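Local coordinates for protein alanine racemase, biosynthetic (PDB 6A2F) that belongs to the fold-type III family of pyridoxal-phosphate enzymes, a two-domain alanine racemase that pairs as a dimer and binds the cofactor covalently, at residues S126-L131 and H159-D164. Numbering follows the deposited sequence.
Sequences SGMHRL and HFACAD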
ATOM      1  N   SER A 126      16.275  24.493  -0.728  1.00 18.18           N
ATOM      2  CA  SER A 126      16.610  25.317   0.428  1.00 19.11           C
ATOM      3  C   SER A 126      17.080  24.568   1.674  1.00 19.98           C
ATOM      4  O   SER A 126      17.277  25.174   2.716  1.00 20.69           O
ATOM      5  CB  SER A 126      15.454  26.253   0.775  1.00 18.76           C
ATOM      6  OG  SER A 126      14.285  25.536   1.083  1.00 18.57           O
ATOM      7  N   GLY A 127      17.304  23.268   1.557  1.00 20.78           N
ATOM      8  CA  GLY A 127      17.730  22.479   2.697  1.00 21.61           C
ATOM      9  C   GLY A 127      17.203  21.061   2.714  1.00 22.41           C
ATOM     10  O   GLY A 127      17.695  20.235   3.461  1.00 22.46           O
ATOM     11  N   MET A 128      16.213  20.771   1.876  1.00 23.16           N
ATOM     12  CA  MET A 128      15.674  19.416   1.721  1.00 23.72           C
ATOM     13  C   MET A 128      16.743  18.499   1.126  1.00 23.68           C
ATOM     14  O   MET A 128      16.850  17.331   1.475  1.00 23.81           O
ATOM     15  CB  MET A 128      14.444  19.416   0.828  1.00 24.34           C
ATOM     16  CG  MET A 128      13.123  19.312   1.562  1.00 25.74           C
ATOM     17  SD  MET A 128      12.712  17.636   2.063  1.00 26.75           S
ATOM     18  CE  MET A 128      10.958  17.647   1.779  1.00 26.88           C
ATOM     19  N   HIS A 129      17.504  19.061   0.195  1.00 23.22           N
ATOM     20  CA  HIS A 129      18.606  18.410  -0.497  1.00 23.31           C
ATOM     21  C   HIS A 129      18.306  17.219  -1.387  1.00 23.02           C
ATOM     22  O   HIS A 129      19.104  16.299  -1.504  1.00 23.26           O
ATOM     23  CB  HIS A 129      19.793  18.161   0.434  1.00 23.84           C
ATOM     24  CG  HIS A 129      20.493  19.416   0.843  1.00 24.29           C
ATOM     25  ND1 HIS A 129      21.197  20.194  -0.047  1.00 24.61           N
ATOM     26  CD2 HIS A 129      20.577  20.043   2.037  1.00 24.32           C
ATOM     27  CE1 HIS A 129      21.690  21.243   0.584  1.00 24.79           C
ATOM     28  NE2 HIS A 129      21.329  21.174   1.850  1.00 24.50           N
ATOM     29  N   ARG A 130      17.130  17.231  -1.994  1.00 22.46           N
ATOM     30  CA  ARG A 130      16.825  16.214  -2.994  1.00 22.11           C
ATOM     31  C   ARG A 130      16.611  16.852  -4.367  1.00 21.47           C
ATOM     32  O   ARG A 130      17.401  16.622  -5.291  1.00 21.70           O
ATOM     33  CB  ARG A 130      15.635  15.342  -2.579  1.00 22.55           C
ATOM     34  CG  ARG A 130      15.955  14.364  -1.452  1.00 22.98           C
ATOM     35  CD  ARG A 130      14.807  13.399  -1.189  1.00 23.02           C
ATOM     36  NE  ARG A 130      13.522  14.090  -1.100  1.00 23.31           N
ATOM     37  CZ  ARG A 130      12.348  13.496  -0.906  1.00 23.42           C
ATOM     38  NH1 ARG A 130      11.247  14.238  -0.849  1.00 23.31           N
ATOM     39  NH2 ARG A 130      12.267  12.172  -0.770  1.00 23.09           N
ATOM     40  N   LEU A 131      15.566  17.668  -4.484  1.00 20.27           N
ATOM     41  CA  LEU A 131      15.261  18.369  -5.729  1.00 19.34           C
ATOM     42  C   LEU A 131      15.556  19.859  -5.612  1.00 18.76           C
ATOM     43  O   LEU A 131      15.506  20.418  -4.518  1.00 19.01           O
ATOM     44  CB  LEU A 131      13.794  18.161  -6.109  1.00 19.16           C
ATOM     45  CG  LEU A 131      13.298  16.740  -6.393  1.00 19.03           C
ATOM     46  CD1 LEU A 131      11.809  16.795  -6.654  1.00 18.92           C
ATOM     47  CD2 LEU A 131      14.016  16.093  -7.571  1.00 18.85           C
ATOM     48  N   HIS A 159      10.408  23.944  -0.718  1.00 12.40           N
ATOM     49  CA  HIS A 159       9.643  23.060   0.153  1.00 12.79           C
ATOM     50  C   HIS A 159      10.403  22.790   1.457  1.00 12.96           C
ATOM     51  O   HIS A 159      11.597  22.483   1.426  1.00 12.91           O
ATOM     52  CB  HIS A 159       9.340  21.752  -0.593  1.00 12.94           C
ATOM     53  CG  HIS A 159       8.385  20.844   0.118  1.00 13.13           C
ATOM     54  ND1 HIS A 159       7.025  21.074   0.158  1.00 13.24           N
ATOM     55  CD2 HIS A 159       8.591  19.693   0.801  1.00 13.12           C
ATOM     56  CE1 HIS A 159       6.437  20.108   0.842  1.00 13.31           C
ATOM     57  NE2 HIS A 159       7.366  19.257   1.243  1.00 13.28           N
ATOM     58  N   PHE A 160       9.704  22.915   2.590  1.00 13.17           N
ATOM     59  CA  PHE A 160      10.288  22.721   3.926  1.00 13.51           C
ATOM     60  C   PHE A 160      10.552  21.256   4.236  1.00 13.76           C
ATOM     61  O   PHE A 160       9.833  20.383   3.756  1.00 13.95           O
ATOM     62  CB  PHE A 160       9.349  23.257   5.010  1.00 13.46           C
ATOM     63  CG  PHE A 160       9.314  24.755   5.121  1.00 13.50           C
ATOM     64  CD1 PHE A 160      10.453  25.475   5.472  1.00 13.42           C
ATOM     65  CD2 PHE A 160       8.122  25.448   4.918  1.00 13.47           C
ATOM     66  CE1 PHE A 160      10.410  26.855   5.598  1.00 13.39           C
ATOM     67  CE2 PHE A 160       8.073  26.829   5.043  1.00 13.45           C
ATOM     68  CZ  PHE A 160       9.217  27.533   5.384  1.00 13.47           C
ATOM     69  N   ALA A 161      11.563  20.993   5.061  1.00 14.08           N
ATOM     70  CA  ALA A 161      11.873  19.624   5.501  1.00 14.44           C
ATOM     71  C   ALA A 161      11.326  19.284   6.895  1.00 14.68           C
ATOM     72  O   ALA A 161      11.132  18.111   7.223  1.00 14.43           O
ATOM     73  CB  ALA A 161      13.378  19.374   5.449  1.00 14.20           C
ATOM     74  N   CYS A 162      11.095  20.309   7.712  1.00 15.20           N
ATOM     75  CA  CYS A 162      10.768  20.103   9.123  1.00 16.04           C
ATOM     76  C   CYS A 162       9.702  21.063   9.647  1.00 16.71           C
ATOM     77  O   CYS A 162       9.608  21.289  10.859  1.00 16.68           O
ATOM     78  CB  CYS A 162      12.022  20.232   9.997  1.00 15.90           C
ATOM     79  SG  CYS A 162      13.457  19.271   9.478  1.00 15.99           S
ATOM     80  N   ALA A 163       8.896  21.618   8.746  1.00 17.40           N
ATOM     81  CA  ALA A 163       7.811  22.512   9.145  1.00 18.55           C
ATOM     82  C   ALA A 163       6.799  21.831  10.080  1.00 19.58           C
ATOM     83  O   ALA A 163       5.985  22.505  10.713  1.00 19.62           O
ATOM     84  CB  ALA A 163       7.117  23.091   7.920  1.00 18.32           C
ATOM     85  N   ASP A 164       6.862  20.500  10.167  1.00 20.91           N
ATOM     86  CA  ASP A 164       5.988  19.724  11.056  1.00 22.41           C
ATOM     87  C   ASP A 164       6.327  19.939  12.537  1.00 23.67           C
ATOM     88  O   ASP A 164       5.475  19.762  13.408  1.00 23.07           O
ATOM     89  CB  ASP A 164       6.046  18.229  10.706  1.00 21.87           C
ATOM     90  CG  ASP A 164       7.396  17.600  11.021  1.00 21.93           C
ATOM     91  OD1 ASP A 164       8.430  18.098  10.525  1.00 22.08           O
ATOM     92  OD2 ASP A 164       7.424  16.597  11.761  1.00 21.93           O
TER
HETATM   93  O   HOH W   1      14.150  22.526  -0.260  1.00 17.12           O
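M128 reaches across to H159 and A161 with the whole of its thioether, a worked example of two loops at the mouth of a TIM-type barrel joined by a bent thioether side chain and a water. Its methyl CE arrives at the rim of the H159 imidazole, in the ring plane, 3.3 Å from CD2. The same CE lies 3.6 Å from F160 O, while SD packs on the methyl of A161, with M128 SD to A161 CB at 3.9 Å. Bends at chi2 (-80°) and chi3 (-142°) carry the thioether past A161 and set CE beside the ring. H159 holds CG anti to its backbone N (chi1 -171°), which extends the imidazole to meet that methyl.

Polar contact between the loops is relayed by a water. It accepts from S126 N at 2.9 Å and donates to H159 O at 3.1 Å; a weak, longer bond from M128 N also ends on it. S126 OG is engaged with S158 and with Q174 of helix 169-179, and Q174 also receives A161 N on its OE1, so one glutamine ties both loops to the helix behind them.

H159 is held at both nitrogens: ND1 bonds R209, and NE2 bonds Y254 of the second subunit, a tyrosine of the D-lysine pocket that also packs on M128. The loops follow neighbouring parallel strands, 118-123 and 151-157, and R130, another pocket residue, bonds S301 of the second subunit. The chemistry thus divides the work: two anchored nitrogens fix the rotation of the imidazole, a water bridges the backbone N-H of S126 and the carbonyl of H159, and van der Waals contacts through M128 fit the loops together beside a pocket shared between subunits.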